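Local coordinates for protein phosphonopyruvate hydrolase (Variovorax sp., PDB 2HJP) that hydrolyses the carbon-phosphorus bond of phosphonopyruvate to give pyruvate and phosphate, using a divalent metal ion such as magnesium, cobalt or manganese, at residues Gln5-Ala10 and Asp149-Ala154; Met109-Phe114 and Arg155-Ile160; Gly136-Ala141 and Ala178-Ile183; Glu167-Gly172 and Lys200-Lys205; Pro207-Pro212 and Val229-Tyr234. All coordinates share one frame; numbering follows the deposited sequence.

Interaction 1 (Gln5-Ala10 and Asp149-Ala154); sequences QALRAA and DFVVIA
R8 reaches from helix 3-13 to the loop just ahead of strand 151-156 and lays its guanidinium beside the backbone of D149 and F150. Its CG stands anti to the backbone N (chi1 -159°), and bends at chi2 and chi3 then turn the chain toward the carbonyls. NE donates to D149 O at 3.1 Å; the nitrogen sits above the carbonyl plane, and the oxygen is tilted 18° from the guanidinium plane. NH1 adds a weak bond to F150 O, 3.2 Å long. Over one face of the guanidinium lies V151 CG2, set 3.6 Å above the plane and displaced toward the rim, so one methyl lies over part of that face while two carbonyls stand at its edge. NH2 carries the firmer charge pairing, a salt bridge to D181 on the loop before the next strand. An alanine in place of R8 would probably leave D149 O without this donor and D181 without one of its ionic mates.

One residue earlier on the helix, L7 crosses V151 obliquely, its CD2 touching the same CG2 methyl at 3.7 Å. V151 CG2 is thus shared between an apolar and a charged neighbour. Nearer the helix start, Q5 CG passes 3.3 Å from D149 OD2, with the amide and carboxylate planes 33° apart; the amide oxygen of Q5 instead accepts from T2 N. The arrangement is that of an N-terminal helix lying across the end of a TIM-type barrel where its strands begin, as expected for the PEP mutase/isocitrate lyase superfamily.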
# COMPACT_ATOMS: atom_id res chain seq x y z
N GLN A 5 -20.79 9.74 -16.80
CA GLN A 5 -21.79 10.29 -17.73
C GLN A 5 -21.08 11.13 -18.77
O GLN A 5 -21.38 11.04 -19.96
CB GLN A 5 -22.79 11.18 -16.98
CG GLN A 5 -23.66 10.44 -16.03
CD GLN A 5 -24.61 11.39 -15.36
OE1 GLN A 5 -24.20 12.44 -14.82
NE2 GLN A 5 -25.90 11.04 -15.39
N ALA A 6 -20.18 11.99 -18.31
CA ALA A 6 -19.39 12.81 -19.24
C ALA A 6 -18.69 11.95 -20.33
O ALA A 6 -18.68 12.32 -21.46
CB ALA A 6 -18.30 13.62 -18.45
N LEU A 7 -18.08 10.83 -19.97
CA LEU A 7 -17.39 10.02 -20.97
C LEU A 7 -18.41 9.37 -21.90
O LEU A 7 -18.23 9.34 -23.13
CB LEU A 7 -16.52 8.95 -20.29
CG LEU A 7 -15.83 7.95 -21.21
CD1 LEU A 7 -14.91 8.68 -22.18
CD2 LEU A 7 -15.10 6.88 -20.35
N ARG A 8 -19.48 8.85 -21.32
CA ARG A 8 -20.53 8.23 -22.13
C ARG A 8 -21.13 9.31 -23.08
O ARG A 8 -21.38 9.04 -24.24
CB ARG A 8 -21.57 7.62 -21.17
CG ARG A 8 -22.43 6.57 -21.76
CD ARG A 8 -21.71 5.42 -22.33
NE ARG A 8 -21.45 4.35 -21.36
CZ ARG A 8 -21.35 3.09 -21.76
NH1 ARG A 8 -21.10 2.08 -20.91
NH2 ARG A 8 -21.53 2.84 -23.06
N ALA A 9 -21.31 10.54 -22.61
CA ALA A 9 -21.84 11.61 -23.45
C ALA A 9 -20.89 11.90 -24.65
O ALA A 9 -21.32 12.05 -25.81
CB ALA A 9 -22.05 12.89 -22.60
N ALA A 10 -19.59 11.98 -24.38
CA ALA A 10 -18.61 12.21 -25.44
C ALA A 10 -18.69 11.05 -26.45
O ALA A 10 -18.71 11.26 -27.67
CB ALA A 10 -17.19 12.29 -24.79
N ASP A 149 -22.95 3.45 -16.81
CA ASP A 149 -22.21 4.41 -17.62
C ASP A 149 -20.71 4.14 -17.68
O ASP A 149 -20.06 4.64 -18.56
CB ASP A 149 -22.39 5.84 -17.11
CG ASP A 149 -23.82 6.33 -17.25
OD1 ASP A 149 -24.49 5.89 -18.19
OD2 ASP A 149 -24.26 7.17 -16.42
N PHE A 150 -20.17 3.39 -16.73
CA PHE A 150 -18.74 3.04 -16.69
C PHE A 150 -18.49 2.27 -18.00
O PHE A 150 -19.26 1.41 -18.34
CB PHE A 150 -18.50 2.09 -15.52
CG PHE A 150 -17.09 1.55 -15.43
CD1 PHE A 150 -16.10 2.25 -14.70
CD2 PHE A 150 -16.78 0.29 -15.95
CE1 PHE A 150 -14.81 1.68 -14.48
CE2 PHE A 150 -15.51 -0.28 -15.74
CZ PHE A 150 -14.54 0.42 -15.00
N VAL A 151 -17.37 2.54 -18.65
CA VAL A 151 -17.06 2.02 -19.96
C VAL A 151 -16.06 0.89 -20.04
O VAL A 151 -14.97 1.02 -19.51
CB VAL A 151 -16.54 3.23 -20.83
CG1 VAL A 151 -16.05 2.79 -22.17
CG2 VAL A 151 -17.66 4.25 -20.93
N VAL A 152 -16.42 -0.17 -20.75
CA VAL A 152 -15.50 -1.28 -20.90
C VAL A 152 -15.00 -1.33 -22.33
O VAL A 152 -15.76 -1.54 -23.27
CB VAL A 152 -16.21 -2.57 -20.54
CG1 VAL A 152 -15.31 -3.78 -20.86
CG2 VAL A 152 -16.68 -2.51 -19.08
N ILE A 153 -13.69 -1.15 -22.48
CA ILE A 153 -13.01 -1.10 -23.77
C ILE A 153 -12.18 -2.32 -23.97
O ILE A 153 -11.34 -2.66 -23.14
CB ILE A 153 -12.08 0.18 -23.84
CG1 ILE A 153 -12.94 1.44 -23.57
CG2 ILE A 153 -11.39 0.33 -25.25
CD1 ILE A 153 -12.13 2.70 -23.24
N ALA A 154 -12.44 -3.02 -25.08
CA ALA A 154 -11.68 -4.21 -25.40
C ALA A 154 -10.60 -3.84 -26.41
O ALA A 154 -10.87 -3.28 -27.49
CB ALA A 154 -12.61 -5.27 -26.00

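Interaction 2 (Met109-Phe114 and Arg155-Ile160); sequences MEDKTF and RVEALI. With PPR (phosphonopyruvate), chain G.
The guanidinium of R155 has E110 OE2 over one face, 3.4 Å above the plane and toward the rim, while E157 and phosphonopyruvate meet it at the edge. This is the substrate pocket at the C-terminal end of two adjacent parallel strands of the TIM barrel, with E110 and R155 paired in register. NH1 and NH2 both donate to O1P of the ligand's phosphonate, and NH1 also makes a weak bond to its O2. On the protein side, NE and NH2 grip the single oxygen OE2 of E157, with NE at 2.7 Å. E110 adds charge alone: its OE2 lies 3.5 Å from R155 NE, too far from the guanidinium plane for a directed hydrogen bond. The two-nitrogen grip on E157 probably holds the guanidinium in its rotation. A methionine in place of R155 would probably leave the phosphonate without two of its donors and E110 and E157 close together without their shared cation.

K112 CG packs on E157 CG at 3.3 Å. In the backbone, R155 N bonds to M109 O and D111 N to R155 O, and D111 OD1 accepts E157 N on its syn side at 3.0 Å.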
# COMPACT_ATOMS: atom_id res chain seq x y z
N MET A 109 -8.87 -3.48 -21.52
CA MET A 109 -8.37 -4.82 -21.26
C MET A 109 -8.07 -5.45 -22.65
O MET A 109 -8.89 -5.38 -23.55
CB MET A 109 -9.43 -5.65 -20.52
CG MET A 109 -8.95 -7.00 -20.14
SD MET A 109 -10.07 -7.92 -19.10
CE MET A 109 -11.64 -7.75 -19.96
N GLU A 110 -6.87 -6.00 -22.82
CA GLU A 110 -6.44 -6.59 -24.12
C GLU A 110 -6.53 -8.10 -24.16
O GLU A 110 -6.53 -8.78 -23.11
CB GLU A 110 -4.99 -6.16 -24.41
CG GLU A 110 -4.03 -6.70 -23.32
CD GLU A 110 -2.88 -5.71 -23.02
OE1 GLU A 110 -1.78 -6.18 -22.73
OE2 GLU A 110 -3.09 -4.48 -23.09
N ASP A 111 -6.58 -8.65 -25.37
CA ASP A 111 -6.75 -10.10 -25.48
C ASP A 111 -5.44 -10.92 -25.60
O ASP A 111 -5.44 -12.05 -26.13
CB ASP A 111 -7.70 -10.45 -26.64
CG ASP A 111 -7.28 -9.83 -27.97
OD1 ASP A 111 -6.20 -9.20 -28.04
OD2 ASP A 111 -8.03 -9.95 -28.96
N LYS A 112 -4.34 -10.37 -25.10
CA LYS A 112 -3.08 -11.11 -25.12
C LYS A 112 -3.24 -12.23 -24.06
O LYS A 112 -4.01 -12.09 -23.10
CB LYS A 112 -1.92 -10.19 -24.72
CG LYS A 112 -1.74 -9.03 -25.65
CD LYS A 112 -0.29 -8.47 -25.76
CE LYS A 112 0.30 -8.00 -24.47
NZ LYS A 112 1.74 -7.60 -24.68
N THR A 113 -2.51 -13.32 -24.22
CA THR A 113 -2.58 -14.39 -23.24
C THR A 113 -1.72 -13.85 -22.13
O THR A 113 -0.91 -12.93 -22.34
CB THR A 113 -1.91 -15.68 -23.74
OG1 THR A 113 -0.52 -15.42 -23.93
CG2 THR A 113 -2.51 -16.11 -25.06
N PHE A 114 -1.86 -14.43 -20.94
CA PHE A 114 -1.07 -13.97 -19.83
C PHE A 114 -0.96 -15.11 -18.87
O PHE A 114 -1.94 -15.73 -18.55
CB PHE A 114 -1.75 -12.82 -19.10
CG PHE A 114 -1.22 -12.61 -17.73
CD1 PHE A 114 0.03 -12.02 -17.55
CD2 PHE A 114 -1.89 -13.18 -16.62
CE1 PHE A 114 0.64 -12.01 -16.31
CE2 PHE A 114 -1.31 -13.18 -15.37
CZ PHE A 114 -0.03 -12.60 -15.19
N ARG A 155 -9.40 -4.24 -26.08
CA ARG A 155 -8.29 -3.99 -26.96
C ARG A 155 -7.91 -5.23 -27.73
O ARG A 155 -7.66 -6.31 -27.15
CB ARG A 155 -7.13 -3.44 -26.13
CG ARG A 155 -5.77 -3.49 -26.82
CD ARG A 155 -4.69 -2.75 -25.96
NE ARG A 155 -3.35 -3.17 -26.34
CZ ARG A 155 -2.20 -2.58 -25.98
NH1 ARG A 155 -2.23 -1.50 -25.23
NH2 ARG A 155 -1.02 -3.11 -26.33
N VAL A 156 -7.92 -5.09 -29.05
CA VAL A 156 -7.64 -6.19 -29.98
C VAL A 156 -6.17 -6.13 -30.43
O VAL A 156 -5.78 -5.17 -31.08
CB VAL A 156 -8.61 -6.07 -31.23
CG1 VAL A 156 -8.20 -7.05 -32.34
CG2 VAL A 156 -10.07 -6.28 -30.81
N GLU A 157 -5.40 -7.16 -30.09
CA GLU A 157 -3.98 -7.28 -30.40
C GLU A 157 -3.67 -8.08 -31.68
O GLU A 157 -2.49 -8.24 -32.06
CB GLU A 157 -3.27 -8.00 -29.26
CG GLU A 157 -3.10 -7.23 -27.99
CD GLU A 157 -2.06 -6.17 -28.15
OE1 GLU A 157 -0.89 -6.49 -28.42
OE2 GLU A 157 -2.44 -5.02 -28.01
N ALA A 158 -4.71 -8.61 -32.31
CA ALA A 158 -4.52 -9.45 -33.50
C ALA A 158 -3.64 -8.82 -34.64
O ALA A 158 -2.90 -9.55 -35.31
CB ALA A 158 -5.88 -9.87 -34.04
N LEU A 159 -3.73 -7.51 -34.89
CA LEU A 159 -2.86 -6.92 -35.93
C LEU A 159 -1.39 -7.06 -35.49
O LEU A 159 -0.53 -7.57 -36.20
CB LEU A 159 -3.22 -5.44 -36.19
CG LEU A 159 -4.60 -5.22 -36.85
CD1 LEU A 159 -4.88 -3.78 -37.26
CD2 LEU A 159 -4.63 -6.07 -38.06
N ILE A 160 -1.14 -6.66 -34.26
CA ILE A 160 0.17 -6.72 -33.67
C ILE A 160 0.70 -8.17 -33.62
O ILE A 160 1.87 -8.41 -33.91
CB ILE A 160 0.13 -6.11 -32.26
CG1 ILE A 160 -0.29 -4.65 -32.40
CG2 ILE A 160 1.44 -6.37 -31.53
CD1 ILE A 160 0.69 -3.73 -33.03
C1 PPR G . -0.03 1.76 -22.31
O1 PPR G . 0.10 3.05 -22.47
O2' PPR G . 0.29 1.16 -21.32
C2 PPR G . -0.63 1.05 -23.49
C3 PPR G . -0.51 1.36 -24.81
O2 PPR G . -1.35 -0.01 -23.13
P PPR G . 1.06 0.59 -25.44
O1P PPR G . 0.82 -0.94 -25.28
O2P PPR G . 2.20 1.15 -24.56
O3P PPR G . 1.11 0.96 -26.85

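Interaction 3 (Gly136-Ala141 and Ala178-Ile183); sequences GKIAAA and AGADAI
I138 meets A178 and A180 with a single branch, its CG2 methyl, and these three residues bury the most surface here. CG2 stands anti to the backbone N of I138, which sends it off helix 131-144 toward the turn that follows helix 165-177. There it rests 3.9 Å from A178 CB and 4.2 Å from A180 CB. Its nearest neighbour, though, is backbone: A180 N at 3.5 Å. A178 O lies 3.7 Å from the same methyl, so CG2 is seated against the peptide groups of the turn as much as against its side chains.

A178 points its CB at the helix, where the methyl also comes within 4.1 Å of I138 CB. Its carbonyl oxygen approaches A139 CA at 3.7 Å, and the small side chain of A139 probably allows the turn to come this near to the helix backbone. Between the two alanines, G179 ends helix 165-177 in a Schellman motif with positive phi (121°); at these backbone angles a CB would collide with the carbonyl oxygen of A178.

The other branch of I138 goes elsewhere, packing on A154 and M109 of the barrel strands. Y288 of the second subunit packs on A139 and A140. Everything that passes between the two segments is van der Waals contact. The whole is typical of the outer layer of a TIM barrel, in which one helix packs beside the turn linking its neighbour to the next strand.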
# COMPACT_ATOMS: atom_id res chain seq x y z
N GLY A 136 -15.75 -14.11 -22.54
CA GLY A 136 -16.11 -14.32 -21.12
C GLY A 136 -15.56 -13.21 -20.20
O GLY A 136 -16.20 -12.75 -19.23
N LYS A 137 -14.32 -12.82 -20.45
CA LYS A 137 -13.69 -11.74 -19.66
C LYS A 137 -14.40 -10.38 -19.78
O LYS A 137 -14.61 -9.65 -18.81
CB LYS A 137 -12.22 -11.68 -20.06
CG LYS A 137 -11.46 -12.92 -19.53
CD LYS A 137 -10.06 -13.01 -20.11
CE LYS A 137 -9.15 -11.98 -19.46
NZ LYS A 137 -7.66 -12.29 -19.65
N ILE A 138 -14.78 -10.03 -20.99
CA ILE A 138 -15.48 -8.77 -21.21
C ILE A 138 -16.87 -8.86 -20.56
O ILE A 138 -17.31 -7.91 -19.92
CB ILE A 138 -15.65 -8.58 -22.75
CG1 ILE A 138 -14.28 -8.19 -23.32
CG2 ILE A 138 -16.72 -7.50 -23.07
CD1 ILE A 138 -13.66 -6.85 -22.86
N ALA A 139 -17.57 -9.99 -20.74
CA ALA A 139 -18.91 -10.15 -20.13
C ALA A 139 -18.78 -10.07 -18.60
O ALA A 139 -19.65 -9.49 -17.93
CB ALA A 139 -19.56 -11.50 -20.56
N ALA A 140 -17.71 -10.66 -18.04
CA ALA A 140 -17.48 -10.57 -16.57
C ALA A 140 -17.28 -9.09 -16.16
O ALA A 140 -17.75 -8.68 -15.07
CB ALA A 140 -16.22 -11.40 -16.15
N ALA A 141 -16.57 -8.31 -16.99
CA ALA A 141 -16.32 -6.93 -16.67
C ALA A 141 -17.60 -6.15 -16.70
O ALA A 141 -17.85 -5.35 -15.78
CB ALA A 141 -15.29 -6.29 -17.65
N ALA A 178 -20.00 -9.37 -26.83
CA ALA A 178 -19.93 -9.76 -25.41
C ALA A 178 -20.21 -8.55 -24.50
O ALA A 178 -20.26 -8.68 -23.29
CB ALA A 178 -18.52 -10.36 -25.07
N GLY A 179 -20.34 -7.37 -25.07
CA GLY A 179 -20.58 -6.23 -24.19
C GLY A 179 -19.58 -5.08 -24.22
O GLY A 179 -19.83 -4.06 -23.58
N ALA A 180 -18.50 -5.19 -24.99
CA ALA A 180 -17.57 -4.04 -25.04
C ALA A 180 -18.24 -2.74 -25.54
O ALA A 180 -19.03 -2.74 -26.50
CB ALA A 180 -16.35 -4.39 -25.87
N ASP A 181 -17.94 -1.61 -24.87
CA ASP A 181 -18.55 -0.35 -25.27
C ASP A 181 -17.75 0.29 -26.35
O ASP A 181 -18.22 1.25 -26.97
CB ASP A 181 -18.61 0.59 -24.05
CG ASP A 181 -19.54 0.03 -22.94
OD1 ASP A 181 -20.76 0.00 -23.21
OD2 ASP A 181 -19.06 -0.41 -21.86
N ALA A 182 -16.52 -0.20 -26.52
CA ALA A 182 -15.63 0.34 -27.57
C ALA A 182 -14.53 -0.62 -27.87
O ALA A 182 -14.26 -1.50 -27.06
CB ALA A 182 -15.07 1.69 -27.15
N ILE A 183 -13.92 -0.50 -29.05
CA ILE A 183 -12.87 -1.39 -29.43
C ILE A 183 -11.58 -0.61 -29.74
O ILE A 183 -11.56 0.28 -30.62
CB ILE A 183 -13.30 -2.20 -30.66
CG1 ILE A 183 -14.65 -2.92 -30.37
CG2 ILE A 183 -12.17 -3.11 -31.04
CD1 ILE A 183 -14.98 -4.11 -31.18

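Interaction 4 (Glu167-Gly172 and Lys200-Lys205); sequences EAVRRG and KSWPGK
W202 pushes the six-membered end of its indole against the carbonyl end of G172 on helix 165-177. From CB, at the end of helix 193-201, CG is placed anti to the backbone N (chi1 176°); the turn about chi2 (-115°) then presents the benzo edge to the other helix. CE3 is the first ring atom to meet it, 4.3 Å from V169 CG1, a loose apolar touch. Next along the rim, CZ3 lies 3.8 Å from V169 O. CH2, at the far end, comes closest, 3.4 Å from G172 C, which lies in the ring plane. The indole therefore meets the helix edge-on. On the other side of the ring system NE1 donates to V206 O, which ties down the pyrrole end and helps fix the rotation of the indole.

G172 has no side chain, and that is what this fit requires: a CB there would clash with W202 CZ3. One face of the indole is covered from within its own segment, by P203 CD and G204 N, each 3.3 Å above the plane and toward the rim.

Outward from the tryptophan, V169 and P203 meet tip to tip, CG1 to CD at 3.7 Å. The other methyl of V169, CG2, sits 3.6 Å from S201 OG, a hydroxyl hydrogen-bonded to F198 O in its own helix. Two consecutive outer helices of the TIM barrel are joined here, the turn after the second wedging its tryptophan beside the first, next to I183 of the intervening strand.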
# COMPACT_ATOMS: atom_id res chain seq x y z
N GLU A 167 -9.20 -11.54 -38.85
CA GLU A 167 -9.22 -12.02 -37.47
C GLU A 167 -9.39 -10.84 -36.45
O GLU A 167 -10.12 -10.97 -35.47
CB GLU A 167 -7.92 -12.79 -37.19
CG GLU A 167 -7.76 -13.32 -35.74
CD GLU A 167 -8.85 -14.35 -35.36
OE1 GLU A 167 -9.78 -14.55 -36.16
OE2 GLU A 167 -8.98 -14.69 -34.14
N ALA A 168 -8.69 -9.72 -36.71
CA ALA A 168 -8.79 -8.53 -35.87
C ALA A 168 -10.24 -8.08 -35.90
O ALA A 168 -10.84 -7.83 -34.83
CB ALA A 168 -7.83 -7.40 -36.40
N VAL A 169 -10.85 -8.02 -37.11
CA VAL A 169 -12.26 -7.61 -37.15
C VAL A 169 -13.19 -8.64 -36.51
O VAL A 169 -14.18 -8.28 -35.84
CB VAL A 169 -12.76 -7.32 -38.58
CG1 VAL A 169 -14.31 -7.23 -38.61
CG2 VAL A 169 -12.10 -6.05 -39.04
N ARG A 170 -12.89 -9.91 -36.72
CA ARG A 170 -13.70 -10.96 -36.13
C ARG A 170 -13.68 -10.83 -34.60
O ARG A 170 -14.71 -10.98 -33.94
CB ARG A 170 -13.13 -12.32 -36.54
CG ARG A 170 -13.89 -13.46 -35.87
NH2 ARG A 170 -12.42 -14.59 -38.99
N ARG A 171 -12.49 -10.59 -34.03
CA ARG A 171 -12.36 -10.43 -32.58
C ARG A 171 -13.07 -9.20 -32.10
O ARG A 171 -13.80 -9.26 -31.11
CB ARG A 171 -10.88 -10.40 -32.15
CG ARG A 171 -10.31 -11.79 -32.08
CD ARG A 171 -8.79 -11.83 -31.85
NE ARG A 171 -8.32 -13.21 -31.87
CZ ARG A 171 -8.23 -14.02 -30.80
NH1 ARG A 171 -8.56 -13.61 -29.59
NH2 ARG A 171 -7.84 -15.28 -30.94
N GLY A 172 -12.88 -8.08 -32.77
CA GLY A 172 -13.58 -6.87 -32.35
C GLY A 172 -15.10 -7.11 -32.26
O GLY A 172 -15.77 -6.71 -31.31
N LYS A 200 -11.64 1.31 -42.04
CA LYS A 200 -12.51 1.30 -43.20
C LYS A 200 -13.34 0.01 -43.21
O LYS A 200 -14.49 0.01 -43.58
CB LYS A 200 -11.70 1.37 -44.50
CG LYS A 200 -12.61 1.35 -45.76
N SER A 201 -12.77 -1.10 -42.81
CA SER A 201 -13.55 -2.31 -42.81
C SER A 201 -14.39 -2.54 -41.56
O SER A 201 -15.32 -3.30 -41.63
CB SER A 201 -12.68 -3.53 -43.10
OG SER A 201 -11.93 -3.93 -41.97
N TRP A 202 -14.13 -1.85 -40.46
CA TRP A 202 -14.87 -2.10 -39.22
C TRP A 202 -16.39 -1.97 -39.46
O TRP A 202 -16.85 -0.93 -39.87
CB TRP A 202 -14.42 -1.09 -38.14
CG TRP A 202 -15.21 -1.25 -36.89
CD1 TRP A 202 -16.06 -0.34 -36.32
CD2 TRP A 202 -15.25 -2.42 -36.05
NE1 TRP A 202 -16.61 -0.87 -35.17
CE2 TRP A 202 -16.13 -2.16 -34.99
CE3 TRP A 202 -14.62 -3.68 -36.12
CZ2 TRP A 202 -16.42 -3.13 -33.96
CZ3 TRP A 202 -14.90 -4.64 -35.11
CH2 TRP A 202 -15.80 -4.35 -34.04
N PRO A 203 -17.17 -3.03 -39.17
CA PRO A 203 -18.63 -3.10 -39.34
C PRO A 203 -19.47 -2.96 -38.04
O PRO A 203 -20.72 -2.80 -38.10
CB PRO A 203 -18.81 -4.46 -40.02
CG PRO A 203 -17.78 -5.34 -39.30
CD PRO A 203 -16.61 -4.38 -38.91
N GLY A 204 -18.79 -2.96 -36.89
CA GLY A 204 -19.48 -2.88 -35.62
C GLY A 204 -20.15 -1.56 -35.37
O GLY A 204 -19.87 -0.57 -36.05
N LYS A 205 -21.01 -1.53 -34.36
CA LYS A 205 -21.78 -0.35 -34.02
C LYS A 205 -21.02 0.51 -33.00
O LYS A 205 -21.10 1.74 -33.05
CB LYS A 205 -23.15 -0.75 -33.44

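Interaction 5 (Pro207-Pro212 and Val229-Tyr234); sequences PLVLVP and VGIVIY
L210 holds the middle of the pairing with V229-Y234 through both of its peptide groups: L210 N donates to I231 O at 3.1 Å, and L210 O accepts I233 N at 2.7 Å. Both bonds run nearly along the C=O axis. At the start of the pairing L208 O takes two N-H groups, G230 N at 2.8 Å in the carbonyl plane and, weakly, I231 N at 3.4 Å. That doubled acceptance marks a beta bulge: L208 pairs with V229, but V209 already pairs with I231. G230 sits in the extra step, where a CB would be tight against P207 CB.

These are the last two strands of the parallel eight-stranded TIM barrel, linked by helix 220-224 in a beta-alpha-beta unit. On the face that turns toward that helix, L210 crosses V229 at about a right angle, its CD1 resting 3.8 Å from V229 CG2, and I223 packs against both. On the face with V209, the side chains of V209 and I231 run side by side, V209 CG1 touching I231 CG2 at 3.8 Å.

Near the strand ends V211 lies alongside I233, while V211 also approaches the bound phosphonopyruvate and H186. P212 crosses V232 at about a right angle, P212 CD to V232 CG2 at 3.6 Å. Y234 sends its hydroxyl to E220, and I259 of the third subunit packs against its side chain.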
# COMPACT_ATOMS: atom_id res chain seq x y z
N PRO A 207 -17.90 2.52 -31.11
CA PRO A 207 -16.77 3.33 -31.55
C PRO A 207 -15.43 2.72 -31.39
O PRO A 207 -15.20 1.88 -30.51
CB PRO A 207 -16.83 4.60 -30.71
CG PRO A 207 -18.02 4.50 -29.89
CD PRO A 207 -18.63 3.12 -29.98
N LEU A 208 -14.52 3.13 -32.24
CA LEU A 208 -13.14 2.65 -32.13
C LEU A 208 -12.26 3.61 -31.33
O LEU A 208 -12.59 4.82 -31.18
CB LEU A 208 -12.52 2.50 -33.51
CG LEU A 208 -13.26 1.51 -34.37
CD1 LEU A 208 -12.54 1.50 -35.71
CD2 LEU A 208 -13.36 0.08 -33.69
N VAL A 209 -11.18 3.04 -30.81
CA VAL A 209 -10.20 3.81 -30.03
C VAL A 209 -8.83 3.56 -30.69
O VAL A 209 -8.46 2.40 -30.94
CB VAL A 209 -10.09 3.31 -28.55
CG1 VAL A 209 -9.08 4.21 -27.74
CG2 VAL A 209 -11.47 3.24 -27.90
N LEU A 210 -8.10 4.65 -30.96
CA LEU A 210 -6.74 4.57 -31.52
C LEU A 210 -5.67 5.10 -30.55
O LEU A 210 -5.91 6.08 -29.78
CB LEU A 210 -6.66 5.40 -32.84
CG LEU A 210 -7.65 5.07 -33.97
CD1 LEU A 210 -7.46 5.91 -35.22
CD2 LEU A 210 -7.42 3.56 -34.31
N VAL A 211 -4.49 4.50 -30.59
CA VAL A 211 -3.33 4.96 -29.79
C VAL A 211 -2.27 5.08 -30.89
O VAL A 211 -1.51 4.13 -31.16
CB VAL A 211 -2.93 3.87 -28.77
CG1 VAL A 211 -1.75 4.39 -27.85
CG2 VAL A 211 -4.17 3.41 -28.00
N PRO A 212 -2.22 6.22 -31.57
CA PRO A 212 -1.30 6.52 -32.68
C PRO A 212 0.16 6.76 -32.39
O PRO A 212 0.84 7.35 -33.20
CB PRO A 212 -1.94 7.75 -33.32
CG PRO A 212 -2.45 8.52 -32.11
CD PRO A 212 -3.02 7.42 -31.20
N VAL A 229 -14.14 6.35 -35.27
CA VAL A 229 -13.24 6.48 -34.10
C VAL A 229 -13.82 7.50 -33.13
O VAL A 229 -14.10 8.61 -33.55
CB VAL A 229 -11.86 7.01 -34.57
CG1 VAL A 229 -10.89 7.24 -33.41
CG2 VAL A 229 -11.26 6.05 -35.54
N GLY A 230 -14.01 7.14 -31.86
CA GLY A 230 -14.50 8.13 -30.91
C GLY A 230 -13.45 8.63 -29.89
O GLY A 230 -13.66 9.62 -29.19
N ILE A 231 -12.31 7.95 -29.84
CA ILE A 231 -11.31 8.30 -28.86
C ILE A 231 -9.89 8.18 -29.39
O ILE A 231 -9.58 7.22 -30.04
CB ILE A 231 -11.42 7.34 -27.62
CG1 ILE A 231 -12.72 7.55 -26.90
CG2 ILE A 231 -10.30 7.59 -26.62
CD1 ILE A 231 -13.16 6.40 -25.99
N VAL A 232 -9.04 9.17 -29.16
CA VAL A 232 -7.66 8.99 -29.51
C VAL A 232 -6.88 9.06 -28.19
O VAL A 232 -7.15 9.92 -27.33
CB VAL A 232 -7.15 10.04 -30.46
CG1 VAL A 232 -7.49 11.35 -29.95
CG2 VAL A 232 -5.60 9.86 -30.64
N ILE A 233 -5.94 8.14 -28.00
CA ILE A 233 -5.15 8.16 -26.73
C ILE A 233 -3.67 8.47 -27.04
O ILE A 233 -3.09 7.83 -27.93
CB ILE A 233 -5.21 6.76 -26.03
CG1 ILE A 233 -6.62 6.55 -25.41
CG2 ILE A 233 -4.10 6.63 -24.91
CD1 ILE A 233 -6.86 7.02 -23.99
N TYR A 234 -3.09 9.43 -26.31
CA TYR A 234 -1.64 9.74 -26.42
C TYR A 234 -1.03 8.84 -25.37
O TYR A 234 -1.10 9.09 -24.15
CB TYR A 234 -1.46 11.22 -26.24
CG TYR A 234 -2.10 11.92 -27.44
CD1 TYR A 234 -1.60 11.71 -28.72
CD2 TYR A 234 -3.21 12.75 -27.29
CE1 TYR A 234 -2.20 12.33 -29.84
CE2 TYR A 234 -3.84 13.38 -28.40
CZ TYR A 234 -3.30 13.15 -29.67
OH TYR A 234 -3.90 13.73 -30.75

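Interactions 2 and 5 are buried pairings of parallel barrel strands, yet their chemistry differs: charges and substrate crowd interaction 2 at the strand ends, whereas interaction 5 is backbone bonding with apolar side chains. Interactions 1, 3 and 4 are only partly buried, 3 and 4 farthest from the chain's centre. Interaction 1 shares strand 151-156 with interaction 2; its polar link is one arginine, whose salt bridge to D181 ties it to interaction 3. Interactions 3 and 4 are apolar contacts of outer helices, 4 using helix 165-177 itself and 3 the turn after it. I183 joins them to the barrel: it packs on W202 and bonds through its backbone to P207 and V209 of interaction 5.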